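PDB 5ERE: extracellular ligand-binding receptor from Desulfohalobium retbaense DSM 5692, which probably acts as a sensory receptor, binding 2-oxo-4-methylpentanoic acid (ketoleucine) in a periplasmic-binding-protein domain and cytosine in a tandem PAS sensor region. Local coordinates for residues Val6-Ser12 / Val39-Ala45; Glu20-Val25 / Gly253-Ala259; Ser11-Glu15 / Asn161-Met165. All blocks are in the same frame, centred on the assembly; numbering follows the deposited sequence.

Interaction 1 (Val6-Ser12 / Val39-Ala45); sequences VILPFSS and VFKDGGA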
loop_
_atom_site.group_PDB
_atom_site.type_symbol
_atom_site.label_atom_id
_atom_site.label_comp_id
_atom_site.label_asym_id
_atom_site.label_seq_id
_atom_site.Cartn_x
_atom_site.Cartn_y
_atom_site.Cartn_z
ATOM N N VAL A 6 -4.170 -28.698 -12.253
ATOM C CA VAL A 6 -3.510 -27.894 -11.230
ATOM C C VAL A 6 -2.003 -28.218 -11.203
ATOM O O VAL A 6 -1.611 -29.308 -10.790
ATOM C CB VAL A 6 -4.074 -28.149 -9.847
ATOM C CG1 VAL A 6 -3.344 -27.275 -8.827
ATOM C CG2 VAL A 6 -5.649 -27.935 -9.802
ATOM N N ILE A 7 -1.198 -27.272 -11.673
ATOM C CA ILE A 7 0.241 -27.455 -11.868
ATOM C C ILE A 7 1.001 -26.783 -10.744
ATOM O O ILE A 7 0.995 -25.571 -10.624
ATOM C CB ILE A 7 0.700 -26.886 -13.210
ATOM C CG1 ILE A 7 -0.221 -27.423 -14.296
ATOM C CG2 ILE A 7 2.161 -27.263 -13.462
ATOM C CD1 ILE A 7 0.012 -26.878 -15.727
ATOM N N LEU A 8 1.622 -27.607 -9.915
ATOM C CA LEU A 8 2.294 -27.155 -8.690
ATOM C C LEU A 8 3.756 -27.619 -8.671
ATOM O O LEU A 8 4.092 -28.662 -9.229
ATOM C CB LEU A 8 1.599 -27.710 -7.464
ATOM C CG LEU A 8 0.064 -27.540 -7.380
ATOM C CD1 LEU A 8 -0.423 -28.254 -6.120
ATOM C CD2 LEU A 8 -0.293 -26.047 -7.387
ATOM N N PRO A 9 4.616 -26.865 -7.984
ATOM C CA PRO A 9 6.048 -27.124 -8.147
ATOM C C PRO A 9 6.544 -28.199 -7.179
ATOM O O PRO A 9 7.360 -27.899 -6.308
ATOM C CB PRO A 9 6.665 -25.755 -7.857
ATOM C CG PRO A 9 5.677 -25.124 -6.857
ATOM C CD PRO A 9 4.354 -25.596 -7.284
ATOM N N PHE A 10 6.052 -29.429 -7.333
ATOM C CA PHE A 10 6.363 -30.497 -6.399
ATOM C C PHE A 10 7.899 -30.825 -6.386
ATOM O O PHE A 10 8.486 -31.002 -5.336
ATOM C CB PHE A 10 5.603 -31.762 -6.747
ATOM C CG PHE A 10 4.112 -31.680 -6.491
ATOM C CD1 PHE A 10 3.618 -31.508 -5.200
ATOM C CD2 PHE A 10 3.229 -31.774 -7.535
ATOM C CE1 PHE A 10 2.254 -31.429 -4.954
ATOM C CE2 PHE A 10 1.840 -31.718 -7.295
ATOM C CZ PHE A 10 1.362 -31.538 -6.015
ATOM N N SER A 11 8.493 -30.893 -7.571
ATOM C CA SER A 11 9.907 -31.225 -7.769
ATOM C C SER A 11 10.714 -29.946 -7.890
ATOM O O SER A 11 11.036 -29.504 -8.987
ATOM C CB SER A 11 10.079 -32.073 -9.024
ATOM O OG SER A 11 9.425 -33.313 -8.898
ATOM N N SER A 12 11.030 -29.368 -6.739
ATOM C CA SER A 12 11.612 -28.046 -6.650
ATOM C C SER A 12 11.895 -27.711 -5.187
ATOM O O SER A 12 11.523 -28.475 -4.277
ATOM C CB SER A 12 10.687 -26.992 -7.275
ATOM O OG SER A 12 9.829 -26.396 -6.317
ATOM N N VAL A 39 -7.039 -32.839 -11.345
ATOM C CA VAL A 39 -5.845 -33.641 -11.584
ATOM C C VAL A 39 -4.597 -32.746 -11.365
ATOM O O VAL A 39 -4.561 -31.579 -11.744
ATOM C CB VAL A 39 -5.853 -34.301 -12.985
ATOM C CG1 VAL A 39 -7.113 -35.174 -13.149
ATOM C CG2 VAL A 39 -5.802 -33.286 -14.094
ATOM N N PHE A 40 -3.618 -33.306 -10.674
ATOM C CA PHE A 40 -2.427 -32.580 -10.279
ATOM C C PHE A 40 -1.327 -32.909 -11.264
ATOM O O PHE A 40 -1.222 -34.053 -11.717
ATOM C CB PHE A 40 -1.993 -32.955 -8.877
ATOM C CG PHE A 40 -2.908 -32.461 -7.809
ATOM C CD1 PHE A 40 -2.866 -31.134 -7.415
ATOM C CD2 PHE A 40 -3.804 -33.327 -7.199
ATOM C CE1 PHE A 40 -3.703 -30.675 -6.438
ATOM C CE2 PHE A 40 -4.635 -32.884 -6.191
ATOM C CZ PHE A 40 -4.594 -31.556 -5.810
ATOM N N LYS A 41 -0.551 -31.897 -11.625
ATOM C CA LYS A 41 0.657 -32.110 -12.415
ATOM C C LYS A 41 1.846 -31.425 -11.722
ATOM O O LYS A 41 1.687 -30.459 -10.950
ATOM C CB LYS A 41 0.491 -31.583 -13.844
ATOM C CG LYS A 41 -0.655 -32.235 -14.655
ATOM C CD LYS A 41 -0.364 -33.695 -14.962
ATOM C CE LYS A 41 -1.492 -34.312 -15.783
ATOM N NZ LYS A 41 -1.475 -35.795 -15.700
ATOM N N ASP A 42 3.036 -31.937 -12.017
ATOM C CA ASP A 42 4.262 -31.493 -11.360
ATOM C C ASP A 42 4.911 -30.466 -12.290
ATOM O O ASP A 42 5.366 -30.788 -13.386
ATOM C CB ASP A 42 5.163 -32.697 -11.072
ATOM C CG ASP A 42 6.404 -32.331 -10.230
ATOM O OD1 ASP A 42 6.631 -31.140 -9.949
ATOM O OD2 ASP A 42 7.104 -33.259 -9.811
ATOM N N GLY A 43 4.883 -29.208 -11.882
ATOM C CA GLY A 43 5.502 -28.162 -12.674
ATOM C C GLY A 43 7.031 -28.147 -12.576
ATOM O O GLY A 43 7.693 -27.488 -13.370
ATOM N N GLY A 44 7.597 -28.881 -11.616
ATOM C CA GLY A 44 9.050 -28.940 -11.487
ATOM C C GLY A 44 9.690 -27.647 -11.005
ATOM O O GLY A 44 9.074 -26.869 -10.265
ATOM N N ALA A 45 10.925 -27.403 -11.448
ATOM C CA ALA A 45 11.770 -26.379 -10.854
ATOM C C ALA A 45 11.963 -25.172 -11.769
ATOM O O ALA A 45 12.338 -24.102 -11.300
ATOM C CB ALA A 45 13.135 -26.980 -10.476
#
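Strand 37-42 lies at the edge of the parallel sheet, beside strand 3-8; the two strands with the helix 15-32 between them form a classic beta-alpha-beta unit. On one face the CD1 corner of the F40 ring sits over the hollow between V6 and L8, 4.0 Å from V6 CB and 4.0 Å from L8 CD1. The F10 ring lays its edge over the strand from F40 to D42, F10 CE2 lying 4.3 Å from F40 CB. On the other face, I7 CG2 drops into the hollow left by G43, 3.5 Å from its CA, where a beta carbon would be too tight. Parallel pairing runs from V6 N to V39 O (3.0 Å) through to G43 N and L8 O (2.8 Å). At the end of strand 37-42 the D42 carboxylate turns into the loop after strand 3-8: OD1 accepts S11 N (3.0 Å) and, in an Asx turn, G44 N (3.0 Å), while S11 OG donates a very short hydrogen bond to D42 OD2 (2.5 Å). This carboxylate thus ties together the loops that follow both strands, where backbone pairing ends.

Interaction 2 (Glu20-Val25 / Gly253-Ala259); sequences EQQRAV and GFFGVEA. With COI (2-oxo-4-methylpentanoic acid), chain B.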
loop_
_atom_site.group_PDB
_atom_site.type_symbol
_atom_site.label_atom_id
_atom_site.label_comp_id
_atom_site.label_asym_id
_atom_site.label_seq_id
_atom_site.Cartn_x
_atom_site.Cartn_y
_atom_site.Cartn_z
ATOM N N GLU A 20 1.256 -28.045 0.454
ATOM C CA GLU A 20 0.277 -27.238 1.139
ATOM C C GLU A 20 -0.915 -26.926 0.221
ATOM O O GLU A 20 -2.085 -27.079 0.592
ATOM C CB GLU A 20 0.932 -25.947 1.627
ATOM C CG GLU A 20 -0.047 -25.040 2.376
ATOM C CD GLU A 20 0.623 -23.889 3.081
ATOM O OE1 GLU A 20 1.323 -24.119 4.099
ATOM O OE2 GLU A 20 0.439 -22.754 2.619
ATOM N N GLN A 21 -0.608 -26.503 -0.993
ATOM C CA GLN A 21 -1.632 -26.147 -1.958
ATOM C C GLN A 21 -2.473 -27.374 -2.319
ATOM O O GLN A 21 -3.693 -27.267 -2.425
ATOM C CB GLN A 21 -1.010 -25.525 -3.199
ATOM C CG GLN A 21 -0.372 -24.189 -2.938
ATOM C CD GLN A 21 0.499 -23.707 -4.113
ATOM O OE1 GLN A 21 1.292 -24.465 -4.661
ATOM N NE2 GLN A 21 0.317 -22.470 -4.509
ATOM N N GLN A 22 -1.822 -28.517 -2.510
ATOM C CA GLN A 22 -2.495 -29.774 -2.804
ATOM C C GLN A 22 -3.437 -30.165 -1.693
ATOM O O GLN A 22 -4.583 -30.520 -1.955
ATOM C CB GLN A 22 -1.478 -30.875 -3.015
ATOM C CG GLN A 22 -2.014 -32.299 -3.172
ATOM C CD GLN A 22 -0.940 -33.317 -2.824
ATOM O OE1 GLN A 22 -0.223 -33.786 -3.694
ATOM N NE2 GLN A 22 -0.802 -33.638 -1.524
ATOM N N ARG A 23 -2.937 -30.138 -0.464
ATOM C CA ARG A 23 -3.767 -30.353 0.710
ATOM C C ARG A 23 -4.987 -29.449 0.781
ATOM O O ARG A 23 -6.123 -29.916 1.059
ATOM C CB ARG A 23 -2.896 -30.143 1.947
ATOM C CG ARG A 23 -1.943 -31.268 2.140
ATOM C CD ARG A 23 -0.988 -30.988 3.308
ATOM N NE ARG A 23 -0.172 -32.152 3.596
ATOM C CZ ARG A 23 0.818 -32.160 4.486
ATOM N NH1 ARG A 23 1.130 -31.064 5.151
ATOM N NH2 ARG A 23 1.499 -33.263 4.702
ATOM N N ALA A 24 -4.787 -28.148 0.527
ATOM C CA ALA A 24 -5.889 -27.224 0.686
ATOM C C ALA A 24 -6.970 -27.456 -0.394
ATOM O O ALA A 24 -8.160 -27.363 -0.118
ATOM C CB ALA A 24 -5.409 -25.849 0.663
ATOM N N VAL A 25 -6.530 -27.806 -1.599
ATOM C CA VAL A 25 -7.407 -28.070 -2.722
ATOM C C VAL A 25 -8.257 -29.299 -2.476
ATOM O O VAL A 25 -9.445 -29.301 -2.791
ATOM C CB VAL A 25 -6.603 -28.246 -3.995
ATOM C CG1 VAL A 25 -7.411 -28.902 -5.086
ATOM C CG2 VAL A 25 -6.132 -26.892 -4.447
ATOM N N GLY A 253 -0.280 -21.969 5.570
ATOM C CA GLY A 253 0.131 -20.607 5.309
ATOM C C GLY A 253 -0.618 -19.985 4.142
ATOM O O GLY A 253 -1.677 -20.458 3.753
ATOM N N PHE A 254 -0.042 -18.933 3.574
ATOM C CA PHE A 254 -0.705 -18.148 2.541
ATOM C C PHE A 254 -1.189 -18.994 1.390
ATOM O O PHE A 254 -2.300 -18.790 0.854
ATOM C CB PHE A 254 0.233 -17.068 1.955
ATOM C CG PHE A 254 -0.258 -16.538 0.664
ATOM C CD1 PHE A 254 -1.271 -15.600 0.651
ATOM C CD2 PHE A 254 0.221 -17.032 -0.531
ATOM C CE1 PHE A 254 -1.799 -15.139 -0.544
ATOM C CE2 PHE A 254 -0.298 -16.584 -1.730
ATOM C CZ PHE A 254 -1.311 -15.637 -1.733
ATOM N N PHE A 255 -0.347 -19.922 0.966
ATOM C CA PHE A 255 -0.651 -20.621 -0.268
ATOM C C PHE A 255 -1.837 -21.565 -0.123
ATOM O O PHE A 255 -2.630 -21.667 -1.035
ATOM C CB PHE A 255 0.557 -21.384 -0.744
ATOM C CG PHE A 255 1.741 -20.494 -1.001
ATOM C CD1 PHE A 255 1.912 -19.902 -2.237
ATOM C CD2 PHE A 255 2.665 -20.227 0.016
ATOM C CE1 PHE A 255 3.007 -19.060 -2.497
ATOM C CE2 PHE A 255 3.766 -19.374 -0.236
ATOM C CZ PHE A 255 3.926 -18.794 -1.496
ATOM N N GLY A 256 -1.916 -22.267 1.001
ATOM C CA GLY A 256 -3.103 -23.039 1.339
ATOM C C GLY A 256 -4.363 -22.185 1.372
ATOM O O GLY A 256 -5.385 -22.545 0.781
ATOM N N VAL A 257 -4.297 -21.060 2.072
ATOM C CA VAL A 257 -5.449 -20.170 2.236
ATOM C C VAL A 257 -5.928 -19.689 0.867
ATOM O O VAL A 257 -7.131 -19.715 0.553
ATOM C CB VAL A 257 -5.092 -18.950 3.133
ATOM C CG1 VAL A 257 -6.208 -17.869 3.106
ATOM C CG2 VAL A 257 -4.789 -19.394 4.540
ATOM N N GLU A 258 -4.979 -19.255 0.056
ATOM C CA GLU A 258 -5.261 -18.816 -1.291
ATOM C C GLU A 258 -5.875 -19.911 -2.158
ATOM O O GLU A 258 -6.771 -19.655 -2.967
ATOM C CB GLU A 258 -3.961 -18.320 -1.978
ATOM C CG GLU A 258 -4.183 -17.824 -3.400
ATOM C CD GLU A 258 -2.859 -17.461 -4.127
ATOM O OE1 GLU A 258 -1.911 -18.297 -4.106
ATOM O OE2 GLU A 258 -2.800 -16.353 -4.716
ATOM N N ALA A 259 -5.316 -21.103 -2.056
ATOM C CA ALA A 259 -5.744 -22.199 -2.880
ATOM C C ALA A 259 -7.162 -22.639 -2.441
ATOM O O ALA A 259 -7.979 -22.976 -3.288
ATOM C CB ALA A 259 -4.781 -23.337 -2.802
HETATM C C1 COI B . 5.449 -16.235 -6.422
HETATM O O1 COI B . 5.940 -16.500 -7.551
HETATM O O2 COI B . 4.849 -15.157 -6.189
HETATM C C2 COI B . 5.538 -17.273 -5.355
HETATM O O3 COI B . 5.107 -17.044 -4.241
HETATM C C3 COI B . 6.147 -18.590 -5.771
HETATM C C4 COI B . 6.343 -19.464 -4.584
HETATM C C5 COI B . 6.362 -20.895 -5.077
HETATM C C6 COI B . 7.661 -19.015 -3.970
HETATM O O HOH W 1 -1.671 -20.879 -3.446
#
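G253, at the N-cap position of helix 254-271, gives its amide to the carboxylate of E20, N to OE1 at 3.1 Å; R214 forms a salt bridge with the same oxygen. F255 starts toward segment 20-25, CB lying 3.7 Å from Q21 CG, but its ring leads off to the ligand, where CE1 comes within 3.4 Å of O3 of COI. G256 offers N to E20 OE2 at 2.9 Å, so one glutamate takes amides from the start and first turn of the helix. A beta carbon on G256 would crowd E20 CG, so glycine permits the close approach of segments 20-25 and 254-259, 7.9 Å between axes inclined by 33°. A24 CB lies 3.3 Å from G256 O. These helices pack side by side in the lobe built on the parallel sheet, the second belonging to a much later part of the chain, as in periplasmic binding proteins whose chain crosses between two lobes. E258 OE1 receives a hydrogen bond from a water (2.7 Å) that also bonds F255 O (2.7 Å) and Q21 NE2 (2.8 Å), and the same oxygen accepts from the pocket amide of G93. A259 CB then meets A24 CB at 4.3 Å and V25 CG2 at 4.1 Å.

Interaction 3 (Ser11-Glu15 / Asn161-Met165); sequences SSAFE and NPQQM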
loop_
_atom_site.group_PDB
_atom_site.type_symbol
_atom_site.label_atom_id
_atom_site.label_comp_id
_atom_site.label_asym_id
_atom_site.label_seq_id
_atom_site.Cartn_x
_atom_site.Cartn_y
_atom_site.Cartn_z
ATOM N N SER A 11 8.493 -30.893 -7.571
ATOM C CA SER A 11 9.907 -31.225 -7.769
ATOM C C SER A 11 10.714 -29.946 -7.890
ATOM O O SER A 11 11.036 -29.504 -8.987
ATOM C CB SER A 11 10.079 -32.073 -9.024
ATOM O OG SER A 11 9.425 -33.313 -8.898
ATOM N N SER A 12 11.030 -29.368 -6.739
ATOM C CA SER A 12 11.612 -28.046 -6.650
ATOM C C SER A 12 11.895 -27.711 -5.187
ATOM O O SER A 12 11.523 -28.475 -4.277
ATOM C CB SER A 12 10.687 -26.992 -7.275
ATOM O OG SER A 12 9.829 -26.396 -6.317
ATOM N N ALA A 13 12.570 -26.576 -4.975
ATOM C CA ALA A 13 12.794 -26.030 -3.626
ATOM C C ALA A 13 11.468 -25.679 -2.877
ATOM O O ALA A 13 11.448 -25.496 -1.650
ATOM C CB ALA A 13 13.659 -24.815 -3.728
ATOM N N PHE A 14 10.381 -25.548 -3.629
ATOM C CA PHE A 14 9.097 -25.109 -3.047
ATOM C C PHE A 14 8.103 -26.263 -2.920
ATOM O O PHE A 14 6.870 -26.079 -2.919
ATOM C CB PHE A 14 8.576 -23.938 -3.883
ATOM C CG PHE A 14 9.663 -22.918 -4.159
ATOM C CD1 PHE A 14 10.185 -22.179 -3.113
ATOM C CD2 PHE A 14 10.183 -22.735 -5.445
ATOM C CE1 PHE A 14 11.215 -21.249 -3.331
ATOM C CE2 PHE A 14 11.232 -21.802 -5.678
ATOM C CZ PHE A 14 11.731 -21.061 -4.621
ATOM N N GLU A 15 8.671 -27.452 -2.738
ATOM C CA GLU A 15 7.921 -28.681 -2.501
ATOM C C GLU A 15 6.871 -28.486 -1.407
ATOM O O GLU A 15 5.721 -28.886 -1.592
ATOM C CB GLU A 15 8.868 -29.832 -2.118
ATOM C CG GLU A 15 8.206 -31.211 -2.064
ATOM C CD GLU A 15 9.207 -32.335 -1.872
ATOM O OE1 GLU A 15 10.248 -32.105 -1.212
ATOM O OE2 GLU A 15 8.952 -33.444 -2.395
ATOM N N ASN A 161 20.134 -19.778 -6.872
ATOM C CA ASN A 161 19.322 -20.930 -7.195
ATOM C C ASN A 161 18.759 -21.567 -5.923
ATOM O O ASN A 161 19.531 -22.052 -5.090
ATOM C CB ASN A 161 20.148 -21.941 -7.974
ATOM C CG ASN A 161 19.303 -23.078 -8.501
ATOM O OD1 ASN A 161 18.994 -24.023 -7.782
ATOM N ND2 ASN A 161 18.899 -22.976 -9.755
ATOM N N PRO A 162 17.415 -21.563 -5.750
ATOM C CA PRO A 162 16.878 -22.091 -4.485
ATOM C C PRO A 162 17.026 -23.611 -4.333
ATOM O O PRO A 162 16.980 -24.125 -3.214
ATOM C CB PRO A 162 15.398 -21.667 -4.522
ATOM C CG PRO A 162 15.063 -21.528 -5.952
ATOM C CD PRO A 162 16.352 -20.985 -6.593
ATOM N N GLN A 163 17.173 -24.340 -5.426
ATOM C CA GLN A 163 17.474 -25.763 -5.289
ATOM C C GLN A 163 18.944 -25.973 -4.834
ATOM O O GLN A 163 19.215 -26.759 -3.933
ATOM C CB GLN A 163 17.215 -26.503 -6.606
ATOM C CG GLN A 163 15.714 -26.754 -6.926
ATOM C CD GLN A 163 15.015 -25.522 -7.494
ATOM O OE1 GLN A 163 13.935 -25.138 -7.039
ATOM N NE2 GLN A 163 15.626 -24.905 -8.505
ATOM N N GLN A 164 19.890 -25.265 -5.439
ATOM C CA GLN A 164 21.307 -25.487 -5.108
ATOM C C GLN A 164 21.726 -24.929 -3.734
ATOM O O GLN A 164 22.404 -25.608 -2.977
ATOM C CB GLN A 164 22.195 -24.899 -6.208
ATOM C CG GLN A 164 22.312 -25.792 -7.441
ATOM C CD GLN A 164 22.945 -27.158 -7.132
ATOM O OE1 GLN A 164 23.530 -27.365 -6.061
ATOM N NE2 GLN A 164 22.840 -28.088 -8.081
HETATM N N MSE A 165 21.304 -23.707 -3.417
HETATM C CA MSE A 165 21.592 -23.048 -2.122
HETATM C C MSE A 165 23.095 -22.835 -1.904
HETATM O O MSE A 165 23.597 -22.859 -0.770
HETATM C CB MSE A 165 21.020 -23.844 -0.961
HETATM C CG MSE A 165 19.467 -23.896 -0.987
HETATM SE SE MSE A 165 18.709 -22.088 -1.113
HETATM C CE MSE A 165 19.102 -21.447 0.666
#
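Two compact turns approach each other here, A13 and Q163 being the closest pair at 5.0 Å between CA atoms. Residues S12 to E15 form a type I beta turn, its closing bond from E15 N to S12 O weak at 3.4 Å, and F14 sits at the N-cap position of helix 15-32. Opposite it, P162 to Q164 take helical backbone angles, and M165 N, in a selenomethionine with positive phi, hydrogen-bonds N161 O at 2.9 Å. Side chains brace both turns from within: S12 OG accepts F14 N at 2.9 Å in an ST turn, and N161 OD1 accepts Q164 N at 2.8 Å in an Asx motif. The first loop follows strand 3-8 of the parallel sheet and the second follows strand 154-160 of the mixed sheet, so the contact spans the two lobes of the periplasmic-binding-protein fold, consistent with a cleft closed over its ligand. Q163 reaches across, OE1 accepting A13 N at 2.9 Å. Beside this bond A13 CB rests 3.7 Å from P162 CB and 3.4 Å from P162 O. F14 CZ touches P162 CG at 3.6 Å, while the phenyl side chain also lines the ketoleucine pocket.

Overall arrangement
Interactions 1 and 2 belong to one lobe and both draw on its beta-alpha-beta unit: interaction 1 pairs the two strands, and interaction 2 sets the intervening helix against helix 254-271. They touch where L8 meets Q21 and where F10 and F40 meet Q22. Interaction 2 is wholly buried, with a carboxylate and a water meeting backbone groups amid small apolar residues; interaction 1, at the sheet edge, is partly buried and rests mainly on backbone pairing. Interaction 3 shares S11 and S12 with it but reaches the other lobe, through the smallest buried area and one direct hydrogen bond. F255 and F14 bring interactions 2 and 3 to the same ligand.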